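Local atomic coordinates of aldose-aldose oxidoreductase (Caulobacter crescentus, PDB entry 5A04), a protein that is an aldose-aldose oxidoreductase that probably couples oxidation of one sugar to reduction of another through bound NADP(H). Residues 181-190 and 237-245; 79-87 and 171-179. All coordinates share one frame; numbering follows the deposited sequence.

The two contacts share the bound NADPH and glucose but differ in depth and chemistry. Contact 1 is core: all its touching residues are buried, and it lays the start of helix 182-198 on strand 236-242 inside the C-terminal domain through serine, glycine and aromatic packing. Contact 2 is only partly buried, with Arg175 and Ala176 exposed, and joins the Rossmann domain to the C-terminal domain by hydrogen bonds to carbonyls at the end of helix 175-178 and by a CH-pi contact of proline on tryptophan. That helix directly precedes helix 182-198. The centres lie about 16 Å apart, and a salt bridge connects the contacts, Asp185 OD1 to Arg172 NE at 2.8 Å.

Contact 1: 181-190 and 237-245; sequences GSLMDIGIYS and ANCVSAYSV. With BGC (beta-D-glucopyranose), chain H; NDP (NADPH dihydro-nicotinamide-adenine-dinucleotide phosphate), chain G.
The Tyr243 ring packs against the first turn of the helix and carries Ser182 on one face: Ser182 CB stands 3.9 Å from the ring centroid and 15° off its normal, a CH-pi contact, and Ser182 N rides over the same face. Asp185 OD2 is at the ring edge, near its plane, while the hydroxyl presses on Asp185 CB (OH to CB 3.1 Å); Phe163 meets this ring edge-to-face. The Tyr189 ring turns an edge to glucose O1; its OH lies 2.4 Å from O1, too short to be taken as an ordinary hydrogen bond. Asp185 CG is anti to the backbone N (chi1 -176°), which carries the carboxylate past the Tyr243 hydroxyl to the sugar, where OD1 accepts from O2 at 2.7 Å and OD2 from O3 at 2.8 Å.

Behind these groups the contact is a helix laid on the mixed sheet of the C-terminal alpha/beta domain: helix 182-190 runs roughly antiparallel to strand 237-242, at 151°, with axes 6.9 Å apart at closest approach. Gly187 makes this nearness possible. Its CA is only 3.4 Å from Ser241 CB, and a beta carbon there would collide with Ser241 OG. That hydroxyl donates to Ser182 OG at 2.7 Å, and Ser182 OG is also hydrogen-bonded to Asp223 O, so the two buried hydroxyls are linked in a short chain ending on a carbonyl. A wider pi-type turn at 183-187 is marked by Ser182 O, which accepts from both Ile186 N and Gly187 N. Farther along, Ser190 CB packs on Cys239 CB, its OG lying near Val240 O and hydrogen-bonded to His161 ND1.

Contact 2: 79-87 and 171-179; sequences VITPNSLHR and WRLNRALAG. With NDP (NADPH dihydro-nicotinamide-adenine-dinucleotide phosphate), chain G; BGC (beta-D-glucopyranose), chain H.
Ser84 OG is gripped by two partners: it donates across the contact to Ala176 O at 2.6 Å, from above the carbonyl plane, and is hydrogen-bonded to Asn108 ND2. Ser84 N donates to Leu177 O at 2.9 Å, and Asn83 ND2 to Ala178 O at 3.0 Å. This last bond lies in the carbonyl plane, on a lone pair, and almost in the plane of the Asn83 amide. Three successive carbonyls at the C-terminal end of helix 175-178 are thus satisfied by donors from the turn that leads into helix 86-95.

Beside them the Trp171 indole is sandwiched. Pro82 CG sits 3.6 Å from the centroid of its five-membered ring, just 6° off the normal, a CH-pi contact, and Arg172 CG lies over the opposite face. The Asn83 amide stands at 83° to the indole, with ND2 at the ring edge. Trp171 CG lies between its backbone N and carbonyl carbon (chi1 68°), a rotation that brings the indole against Pro82 with NE1 facing the diphosphate of NADPH, where it donates to O1A at 3.0 Å and to the bridging O3 at 3.1 Å. With an alanine in place of this tryptophan, these oxygens would probably lose that donor and Pro82 would be left without the ring face it packs on.

The contact therefore joins the Rossmann domain to the C-terminal domain with the cofactor as part of the seam. Arg172 NH2 donates to O2N of the diphosphate at 2.8 Å and to glucose O2 at 3.2 Å, so one guanidinium, itself paired with Asp185, touches cofactor and sugar together and is likely to offset part of the phosphate charge.

Contact 1: 181-190 and 237-245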
loop_
_atom_site.group_PDB
_atom_site.type_symbol
_atom_site.label_atom_id
_atom_site.label_comp_id
_atom_site.label_asym_id
_atom_site.label_seq_id
_atom_site.Cartn_x
_atom_site.Cartn_y
_atom_site.Cartn_z
ATOM N N GLY A 181 -19.582 3.729 4.540
ATOM C CA GLY A 181 -18.933 2.655 5.274
ATOM C C GLY A 181 -17.532 2.994 5.748
ATOM O O GLY A 181 -17.299 4.079 6.293
ATOM N N SER A 182 -16.593 2.072 5.537
ATOM C CA SER A 182 -15.230 2.235 6.063
ATOM C C SER A 182 -14.562 3.557 5.673
ATOM O O SER A 182 -13.822 4.130 6.464
ATOM C CB SER A 182 -14.341 1.067 5.616
ATOM O OG SER A 182 -14.004 1.178 4.236
ATOM N N LEU A 183 -14.826 4.057 4.469
ATOM C CA LEU A 183 -14.176 5.286 4.035
ATOM C C LEU A 183 -14.569 6.463 4.915
ATOM O O LEU A 183 -13.754 7.336 5.188
ATOM C CB LEU A 183 -14.523 5.591 2.578
ATOM C CG LEU A 183 -13.877 6.845 1.971
ATOM C CD1 LEU A 183 -12.348 6.812 2.155
ATOM C CD2 LEU A 183 -14.252 6.972 0.490
ATOM N N MET A 184 -15.830 6.495 5.336
ATOM C CA MET A 184 -16.305 7.601 6.154
ATOM C C MET A 184 -15.665 7.537 7.540
ATOM O O MET A 184 -15.329 8.572 8.118
ATOM C CB MET A 184 -17.839 7.577 6.240
ATOM C CG MET A 184 -18.530 7.995 4.951
ATOM S SD MET A 184 -18.156 9.702 4.512
ATOM C CE MET A 184 -19.179 10.573 5.672
ATOM N N ASP A 185 -15.412 6.329 8.033
ATOM C CA ASP A 185 -15.004 6.166 9.425
ATOM C C ASP A 185 -13.509 6.084 9.660
ATOM O O ASP A 185 -12.981 6.703 10.588
ATOM C CB ASP A 185 -15.639 4.908 10.009
ATOM C CG ASP A 185 -15.335 4.752 11.483
ATOM O OD1 ASP A 185 -15.865 5.561 12.282
ATOM O OD2 ASP A 185 -14.549 3.847 11.836
ATOM N N ILE A 186 -12.838 5.267 8.862
ATOM C CA ILE A 186 -11.459 4.924 9.156
ATOM C C ILE A 186 -10.580 5.185 7.929
ATOM O O ILE A 186 -9.431 5.633 8.048
ATOM C CB ILE A 186 -11.363 3.438 9.656
ATOM C CG1 ILE A 186 -9.924 3.068 9.970
ATOM C CG2 ILE A 186 -12.011 2.457 8.683
ATOM C CD1 ILE A 186 -9.335 3.939 11.056
ATOM N N GLY A 187 -11.124 4.951 6.742
ATOM C CA GLY A 187 -10.390 5.235 5.519
ATOM C C GLY A 187 -10.056 6.707 5.366
ATOM O O GLY A 187 -9.057 7.073 4.739
ATOM N N ILE A 188 -10.882 7.560 5.961
ATOM C CA ILE A 188 -10.614 8.990 5.952
ATOM C C ILE A 188 -9.230 9.313 6.554
ATOM O O ILE A 188 -8.605 10.308 6.172
ATOM C CB ILE A 188 -11.732 9.747 6.707
ATOM C CG1 ILE A 188 -11.605 11.263 6.508
ATOM C CG2 ILE A 188 -11.745 9.346 8.181
ATOM C CD1 ILE A 188 -12.862 12.027 6.924
ATOM N N TYR A 189 -8.723 8.476 7.464
ATOM C CA TYR A 189 -7.361 8.723 7.969
ATOM C C TYR A 189 -6.298 8.533 6.886
ATOM O O TYR A 189 -5.278 9.234 6.880
ATOM C CB TYR A 189 -7.028 7.819 9.163
ATOM C CG TYR A 189 -7.767 8.190 10.430
ATOM C CD1 TYR A 189 -9.013 7.642 10.713
ATOM C CD2 TYR A 189 -7.210 9.072 11.348
ATOM C CE1 TYR A 189 -9.694 7.970 11.876
ATOM C CE2 TYR A 189 -7.879 9.400 12.517
ATOM C CZ TYR A 189 -9.115 8.849 12.773
ATOM O OH TYR A 189 -9.781 9.179 13.930
ATOM N N SER A 190 -6.510 7.579 5.986
ATOM C CA SER A 190 -5.577 7.379 4.873
ATOM C C SER A 190 -5.575 8.598 3.953
ATOM O O SER A 190 -4.527 9.064 3.513
ATOM C CB SER A 190 -5.952 6.130 4.062
ATOM O OG SER A 190 -5.841 4.955 4.844
ATOM N N ALA A 237 -0.438 8.371 -4.211
ATOM C CA ALA A 237 -0.767 7.639 -2.989
ATOM C C ALA A 237 -1.606 6.409 -3.308
ATOM O O ALA A 237 -2.497 6.446 -4.162
ATOM C CB ALA A 237 -1.497 8.537 -1.977
ATOM N N ASN A 238 -1.272 5.309 -2.638
ATOM C CA ASN A 238 -2.068 4.078 -2.630
ATOM C C ASN A 238 -2.653 3.932 -1.243
ATOM O O ASN A 238 -1.884 3.841 -0.275
ATOM C CB ASN A 238 -1.216 2.833 -2.900
ATOM C CG ASN A 238 -1.169 2.424 -4.354
ATOM O OD1 ASN A 238 -1.746 3.071 -5.233
ATOM N ND2 ASN A 238 -0.448 1.334 -4.615
ATOM N N CYS A 239 -3.977 3.867 -1.149
ATOM C CA CYS A 239 -4.667 3.901 0.137
ATOM C C CYS A 239 -5.612 2.727 0.330
ATOM O O CYS A 239 -6.392 2.386 -0.570
ATOM C CB CYS A 239 -5.454 5.210 0.260
ATOM S SG CYS A 239 -4.462 6.724 0.037
ATOM N N VAL A 240 -5.570 2.128 1.517
ATOM C CA VAL A 240 -6.554 1.119 1.898
ATOM C C VAL A 240 -7.544 1.680 2.920
ATOM O O VAL A 240 -7.141 2.370 3.855
ATOM C CB VAL A 240 -5.870 -0.142 2.480
ATOM C CG1 VAL A 240 -6.864 -0.999 3.273
ATOM C CG2 VAL A 240 -5.211 -0.956 1.356
ATOM N N SER A 241 -8.828 1.375 2.723
ATOM C CA SER A 241 -9.892 1.625 3.701
ATOM C C SER A 241 -10.665 0.327 3.881
ATOM O O SER A 241 -11.154 -0.226 2.890
ATOM C CB SER A 241 -10.834 2.736 3.209
ATOM O OG SER A 241 -11.895 2.936 4.127
ATOM N N ALA A 242 -10.784 -0.177 5.115
ATOM C CA ALA A 242 -11.388 -1.497 5.291
ATOM C C ALA A 242 -12.122 -1.655 6.625
ATOM O O ALA A 242 -11.746 -1.062 7.633
ATOM C CB ALA A 242 -10.307 -2.586 5.162
ATOM N N TYR A 243 -13.160 -2.481 6.607
ATOM C CA TYR A 243 -13.893 -2.846 7.810
ATOM C C TYR A 243 -13.723 -4.341 8.127
ATOM O O TYR A 243 -14.401 -4.870 9.009
ATOM C CB TYR A 243 -15.382 -2.518 7.646
ATOM C CG TYR A 243 -15.860 -1.194 8.233
ATOM C CD1 TYR A 243 -15.120 -0.503 9.183
ATOM C CD2 TYR A 243 -17.087 -0.658 7.846
ATOM C CE1 TYR A 243 -15.591 0.688 9.732
ATOM C CE2 TYR A 243 -17.565 0.523 8.388
ATOM C CZ TYR A 243 -16.821 1.197 9.326
ATOM O OH TYR A 243 -17.323 2.366 9.855
ATOM N N SER A 244 -12.858 -5.029 7.387
ATOM C CA SER A 244 -12.683 -6.475 7.577
ATOM C C SER A 244 -11.228 -6.887 7.827
ATOM O O SER A 244 -10.932 -8.076 7.921
ATOM C CB SER A 244 -13.247 -7.254 6.373
ATOM O OG SER A 244 -12.617 -6.884 5.150
ATOM N N VAL A 245 -10.324 -5.919 7.935
ATOM C CA VAL A 245 -8.949 -6.198 8.374
ATOM C C VAL A 245 -8.483 -5.113 9.325
ATOM O O VAL A 245 -9.044 -4.023 9.349
ATOM C CB VAL A 245 -7.937 -6.283 7.201
ATOM C CG1 VAL A 245 -8.293 -7.399 6.240
ATOM C CG2 VAL A 245 -7.833 -4.948 6.468
HETATM C C2 BGC H . -12.951 5.830 14.202
HETATM C C3 BGC H . -13.018 4.588 15.101
HETATM C C4 BGC H . -11.682 3.905 15.140
HETATM C C5 BGC H . -10.573 4.882 15.495
HETATM C C6 BGC H . -9.200 4.188 15.300
HETATM C C1 BGC H . -11.875 6.663 14.739
HETATM O O1 BGC H . -11.837 7.910 14.044
HETATM O O2 BGC H . -14.207 6.495 14.242
HETATM O O3 BGC H . -14.009 3.731 14.555
HETATM O O4 BGC H . -11.717 2.851 16.090
HETATM O O5 BGC H . -10.608 6.007 14.645
HETATM O O6 BGC H . -8.143 5.013 15.808
HETATM P PA NDP G . -20.872 6.003 19.981
HETATM O O1A NDP G . -21.971 5.242 19.325
HETATM O O2A NDP G . -19.966 5.285 20.943
HETATM O O5B NDP G . -21.472 7.326 20.753
HETATM C C5B NDP G . -22.328 8.012 19.884
HETATM C C4B NDP G . -23.188 8.901 20.794
HETATM O O4B NDP G . -23.895 9.879 20.028
HETATM C C3B NDP G . -24.248 8.038 21.517
HETATM O O3B NDP G . -23.741 7.489 22.692
HETATM C C2B NDP G . -25.272 9.113 21.901
HETATM O O2B NDP G . -24.912 9.797 22.953
HETATM C C1B NDP G . -25.131 10.112 20.674
HETATM N N9A NDP G . -26.229 9.974 19.713
HETATM C C8A NDP G . -27.142 10.956 19.343
HETATM N N7A NDP G . -28.054 10.517 18.453
HETATM C C5A NDP G . -27.714 9.180 18.236
HETATM C C6A NDP G . -28.275 8.183 17.415
HETATM N N6A NDP G . -29.373 8.466 16.633
HETATM N N1A NDP G . -27.755 6.919 17.368
HETATM C C2A NDP G . -26.651 6.712 18.179
HETATM N N3A NDP G . -26.010 7.554 18.998
HETATM C C4A NDP G . -26.573 8.812 19.016
HETATM O O3 NDP G . -20.021 6.526 18.656
HETATM P PN NDP G . -18.479 6.979 18.914
HETATM O O1N NDP G . -18.320 7.895 20.058
HETATM O O2N NDP G . -17.480 5.909 18.532
HETATM O O5D NDP G . -18.288 8.021 17.511
HETATM C C5D NDP G . -19.045 9.197 17.589
HETATM C C4D NDP G . -18.376 10.230 16.639
HETATM O O4D NDP G . -16.971 10.361 17.017
HETATM C C3D NDP G . -18.369 9.730 15.146
HETATM O O3D NDP G . -18.502 10.855 14.257
HETATM C C2D NDP G . -16.981 9.128 14.981
HETATM O O2D NDP G . -16.496 9.251 13.655
HETATM C C1D NDP G . -16.147 10.078 15.910
HETATM N N1N NDP G . -14.977 9.373 16.439
HETATM C C2N NDP G . -13.715 9.929 16.308
HETATM C C3N NDP G . -12.639 9.271 16.831
HETATM C C7N NDP G . -11.304 9.852 16.691
HETATM O O7N NDP G . -10.275 9.222 16.997
HETATM N N7N NDP G . -11.181 11.152 16.210
HETATM C C4N NDP G . -12.764 7.967 17.540
HETATM C C5N NDP G . -14.137 7.443 17.589
HETATM C C6N NDP G . -15.159 8.124 17.074
HETATM P P2B NDP G . -26.129 10.213 24.100
HETATM O O1X NDP G . -27.139 10.884 23.197
HETATM O O2X NDP G . -26.477 8.841 24.592
HETATM O O3X NDP G . -25.369 11.121 25.064
#

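Contact 2: 79-87 and 171-179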
loop_
_atom_site.group_PDB
_atom_site.type_symbol
_atom_site.label_atom_id
_atom_site.label_comp_id
_atom_site.label_asym_id
_atom_site.label_seq_id
_atom_site.Cartn_x
_atom_site.Cartn_y
_atom_site.Cartn_z
ATOM N N VAL A 79 -19.089 18.389 19.087
ATOM C CA VAL A 79 -20.074 17.447 18.582
ATOM C C VAL A 79 -19.453 16.079 18.295
ATOM O O VAL A 79 -18.596 15.953 17.413
ATOM C CB VAL A 79 -20.726 17.992 17.299
ATOM C CG1 VAL A 79 -21.721 16.973 16.738
ATOM C CG2 VAL A 79 -21.406 19.340 17.587
ATOM N N ILE A 80 -19.891 15.065 19.048
ATOM C CA ILE A 80 -19.304 13.729 18.990
ATOM C C ILE A 80 -20.431 12.698 18.828
ATOM O O ILE A 80 -20.557 11.723 19.581
ATOM C CB ILE A 80 -18.432 13.439 20.257
ATOM C CG1 ILE A 80 -17.587 14.675 20.606
ATOM C CG2 ILE A 80 -17.528 12.232 20.027
ATOM C CD1 ILE A 80 -16.545 14.470 21.749
ATOM N N THR A 81 -21.233 12.920 17.793
ATOM C CA THR A 81 -22.396 12.089 17.484
ATOM C C THR A 81 -22.153 11.249 16.231
ATOM O O THR A 81 -21.148 11.439 15.566
ATOM C CB THR A 81 -23.613 12.977 17.233
ATOM O OG1 THR A 81 -23.346 13.769 16.069
ATOM C CG2 THR A 81 -23.851 13.900 18.432
ATOM N N PRO A 82 -23.090 10.335 15.886
ATOM C CA PRO A 82 -23.009 9.732 14.546
ATOM C C PRO A 82 -22.903 10.792 13.451
ATOM O O PRO A 82 -23.349 11.935 13.631
ATOM C CB PRO A 82 -24.316 8.941 14.443
ATOM C CG PRO A 82 -24.584 8.543 15.879
ATOM C CD PRO A 82 -24.164 9.725 16.695
ATOM N N ASN A 83 -22.308 10.402 12.330
ATOM C CA ASN A 83 -21.894 11.329 11.290
ATOM C C ASN A 83 -23.037 12.165 10.737
ATOM O O ASN A 83 -22.880 13.354 10.518
ATOM C CB ASN A 83 -21.221 10.564 10.148
ATOM C CG ASN A 83 -20.038 9.750 10.626
ATOM O OD1 ASN A 83 -19.442 10.066 11.656
ATOM N ND2 ASN A 83 -19.686 8.705 9.878
ATOM N N SER A 84 -24.189 11.543 10.522
ATOM C CA SER A 84 -25.320 12.280 9.949
ATOM C C SER A 84 -25.879 13.374 10.866
ATOM O O SER A 84 -26.641 14.230 10.412
ATOM C CB SER A 84 -26.443 11.306 9.571
ATOM O OG SER A 84 -25.986 10.397 8.577
ATOM N N LEU A 85 -25.523 13.344 12.148
ATOM C CA LEU A 85 -25.985 14.363 13.094
ATOM C C LEU A 85 -25.001 15.529 13.261
ATOM O O LEU A 85 -25.314 16.523 13.935
ATOM C CB LEU A 85 -26.258 13.722 14.456
ATOM C CG LEU A 85 -27.294 12.598 14.446
ATOM C CD1 LEU A 85 -27.645 12.190 15.863
ATOM C CD2 LEU A 85 -28.512 13.021 13.712
ATOM N N HIS A 86 -23.816 15.423 12.653
ATOM C CA HIS A 86 -22.823 16.489 12.779
ATOM C C HIS A 86 -23.366 17.823 12.282
ATOM O O HIS A 86 -23.205 18.853 12.937
ATOM C CB HIS A 86 -21.545 16.146 12.009
ATOM C CG HIS A 86 -20.767 15.024 12.617
ATOM N ND1 HIS A 86 -19.609 14.529 12.049
ATOM C CD2 HIS A 86 -20.980 14.295 13.737
ATOM C CE1 HIS A 86 -19.140 13.549 12.803
ATOM N NE2 HIS A 86 -19.953 13.382 13.829
ATOM N N ARG A 87 -24.022 17.811 11.127
ATOM C CA ARG A 87 -24.488 19.066 10.567
ATOM C C ARG A 87 -25.552 19.753 11.445
ATOM O O ARG A 87 -25.374 20.914 11.789
ATOM C CB ARG A 87 -25.022 18.873 9.139
ATOM C CG ARG A 87 -25.755 20.139 8.639
ATOM C CD ARG A 87 -26.216 20.054 7.188
ATOM N NE ARG A 87 -27.037 21.228 6.862
ATOM C CZ ARG A 87 -27.566 21.469 5.664
ATOM N NH1 ARG A 87 -27.351 20.630 4.659
ATOM N NH2 ARG A 87 -28.298 22.564 5.472
ATOM N N TRP A 171 -24.444 2.077 14.616
ATOM C CA TRP A 171 -24.761 3.162 13.674
ATOM C C TRP A 171 -23.757 3.252 12.526
ATOM O O TRP A 171 -24.122 3.664 11.429
ATOM C CB TRP A 171 -24.873 4.517 14.385
ATOM C CG TRP A 171 -23.603 5.076 14.943
ATOM C CD1 TRP A 171 -23.201 5.030 16.251
ATOM C CD2 TRP A 171 -22.582 5.791 14.233
ATOM N NE1 TRP A 171 -21.990 5.657 16.395
ATOM C CE2 TRP A 171 -21.576 6.119 15.173
ATOM C CE3 TRP A 171 -22.404 6.165 12.892
ATOM C CZ2 TRP A 171 -20.420 6.810 14.819
ATOM C CZ3 TRP A 171 -21.251 6.844 12.537
ATOM C CH2 TRP A 171 -20.272 7.165 13.501
ATOM N N ARG A 172 -22.504 2.841 12.742
ATOM C CA ARG A 172 -21.524 2.894 11.648
ATOM C C ARG A 172 -21.914 2.041 10.439
ATOM O O ARG A 172 -21.436 2.286 9.332
ATOM C CB ARG A 172 -20.135 2.467 12.146
ATOM C CG ARG A 172 -19.371 3.570 12.881
ATOM C CD ARG A 172 -18.080 3.017 13.489
ATOM N NE ARG A 172 -17.283 4.061 14.141
ATOM C CZ ARG A 172 -17.497 4.514 15.376
ATOM N NH1 ARG A 172 -18.495 4.030 16.110
ATOM N NH2 ARG A 172 -16.697 5.449 15.882
ATOM N N LEU A 173 -22.775 1.045 10.644
ATOM C CA LEU A 173 -23.152 0.130 9.564
ATOM C C LEU A 173 -24.552 0.442 9.044
ATOM O O LEU A 173 -25.129 -0.318 8.273
ATOM C CB LEU A 173 -23.063 -1.321 10.051
ATOM C CG LEU A 173 -21.605 -1.660 10.404
ATOM C CD1 LEU A 173 -21.497 -3.052 10.992
ATOM C CD2 LEU A 173 -20.708 -1.547 9.170
ATOM N N ASN A 174 -25.076 1.574 9.488
ATOM C CA ASN A 174 -26.385 2.066 9.075
ATOM C C ASN A 174 -26.207 3.300 8.187
ATOM O O ASN A 174 -25.665 4.305 8.637
ATOM C CB ASN A 174 -27.217 2.391 10.316
ATOM C CG ASN A 174 -28.585 2.946 9.968
ATOM O OD1 ASN A 174 -28.737 4.138 9.730
ATOM N ND2 ASN A 174 -29.583 2.074 9.929
ATOM N N ARG A 175 -26.616 3.223 6.923
ATOM C CA ARG A 175 -26.288 4.298 5.992
ATOM C C ARG A 175 -26.907 5.622 6.425
ATOM O O ARG A 175 -26.278 6.673 6.290
ATOM C CB ARG A 175 -26.733 3.964 4.559
ATOM C CG ARG A 175 -26.515 5.151 3.597
ATOM C CD ARG A 175 -26.661 4.784 2.123
ATOM N NE ARG A 175 -25.631 3.842 1.703
ATOM C CZ ARG A 175 -24.384 4.175 1.383
ATOM N NH1 ARG A 175 -24.005 5.448 1.398
ATOM N NH2 ARG A 175 -23.521 3.230 1.039
ATOM N N ALA A 176 -28.128 5.578 6.952
ATOM C CA ALA A 176 -28.786 6.833 7.344
ATOM C C ALA A 176 -28.018 7.611 8.426
ATOM O O ALA A 176 -28.079 8.832 8.458
ATOM C CB ALA A 176 -30.217 6.562 7.810
ATOM N N LEU A 177 -27.302 6.911 9.306
ATOM C CA LEU A 177 -26.608 7.567 10.411
ATOM C C LEU A 177 -25.120 7.761 10.123
ATOM O O LEU A 177 -24.495 8.681 10.652
ATOM C CB LEU A 177 -26.779 6.756 11.708
ATOM C CG LEU A 177 -28.193 6.729 12.298
ATOM C CD1 LEU A 177 -28.272 5.795 13.506
ATOM C CD2 LEU A 177 -28.616 8.140 12.684
ATOM N N ALA A 178 -24.553 6.891 9.293
ATOM C CA ALA A 178 -23.110 6.909 9.041
ATOM C C ALA A 178 -22.720 7.662 7.776
ATOM O O ALA A 178 -21.609 8.179 7.686
ATOM C CB ALA A 178 -22.575 5.486 8.961
ATOM N N GLY A 179 -23.608 7.693 6.786
ATOM C CA GLY A 179 -23.319 8.363 5.526
ATOM C C GLY A 179 -22.483 7.546 4.549
ATOM O O GLY A 179 -22.293 7.928 3.394
HETATM P PA NDP G . -20.872 6.003 19.981
HETATM O O1A NDP G . -21.971 5.242 19.325
HETATM O O2A NDP G . -19.966 5.285 20.943
HETATM O O5B NDP G . -21.472 7.326 20.753
HETATM C C5B NDP G . -22.328 8.012 19.884
HETATM C C4B NDP G . -23.188 8.901 20.794
HETATM O O4B NDP G . -23.895 9.879 20.028
HETATM C C3B NDP G . -24.248 8.038 21.517
HETATM O O3B NDP G . -23.741 7.489 22.692
HETATM C C2B NDP G . -25.272 9.113 21.901
HETATM O O2B NDP G . -24.912 9.797 22.953
HETATM C C1B NDP G . -25.131 10.112 20.674
HETATM N N9A NDP G . -26.229 9.974 19.713
HETATM C C8A NDP G . -27.142 10.956 19.343
HETATM N N7A NDP G . -28.054 10.517 18.453
HETATM C C5A NDP G . -27.714 9.180 18.236
HETATM C C6A NDP G . -28.275 8.183 17.415
HETATM N N6A NDP G . -29.373 8.466 16.633
HETATM N N1A NDP G . -27.755 6.919 17.368
HETATM C C2A NDP G . -26.651 6.712 18.179
HETATM N N3A NDP G . -26.010 7.554 18.998
HETATM C C4A NDP G . -26.573 8.812 19.016
HETATM O O3 NDP G . -20.021 6.526 18.656
HETATM P PN NDP G . -18.479 6.979 18.914
HETATM O O1N NDP G . -18.320 7.895 20.058
HETATM O O2N NDP G . -17.480 5.909 18.532
HETATM O O5D NDP G . -18.288 8.021 17.511
HETATM C C5D NDP G . -19.045 9.197 17.589
HETATM C C4D NDP G . -18.376 10.230 16.639
HETATM O O4D NDP G . -16.971 10.361 17.017
HETATM C C3D NDP G . -18.369 9.730 15.146
HETATM O O3D NDP G . -18.502 10.855 14.257
HETATM C C2D NDP G . -16.981 9.128 14.981
HETATM O O2D NDP G . -16.496 9.251 13.655
HETATM C C1D NDP G . -16.147 10.078 15.910
HETATM N N1N NDP G . -14.977 9.373 16.439
HETATM C C2N NDP G . -13.715 9.929 16.308
HETATM C C3N NDP G . -12.639 9.271 16.831
HETATM C C7N NDP G . -11.304 9.852 16.691
HETATM O O7N NDP G . -10.275 9.222 16.997
HETATM N N7N NDP G . -11.181 11.152 16.210
HETATM C C4N NDP G . -12.764 7.967 17.540
HETATM C C5N NDP G . -14.137 7.443 17.589
HETATM C C6N NDP G . -15.159 8.124 17.074
HETATM P P2B NDP G . -26.129 10.213 24.100
HETATM O O1X NDP G . -27.139 10.884 23.197
HETATM O O2X NDP G . -26.477 8.841 24.592
HETATM O O3X NDP G . -25.369 11.121 25.064
HETATM C C2 BGC H . -12.951 5.830 14.202
HETATM C C3 BGC H . -13.018 4.588 15.101
HETATM C C4 BGC H . -11.682 3.905 15.140
HETATM C C5 BGC H . -10.573 4.882 15.495
HETATM C C6 BGC H . -9.200 4.188 15.300
HETATM C C1 BGC H . -11.875 6.663 14.739
HETATM O O1 BGC H . -11.837 7.910 14.044
HETATM O O2 BGC H . -14.207 6.495 14.242
HETATM O O3 BGC H . -14.009 3.731 14.555
HETATM O O4 BGC H . -11.717 2.851 16.090
HETATM O O5 BGC H . -10.608 6.007 14.645
HETATM O O6 BGC H . -8.143 5.013 15.808
#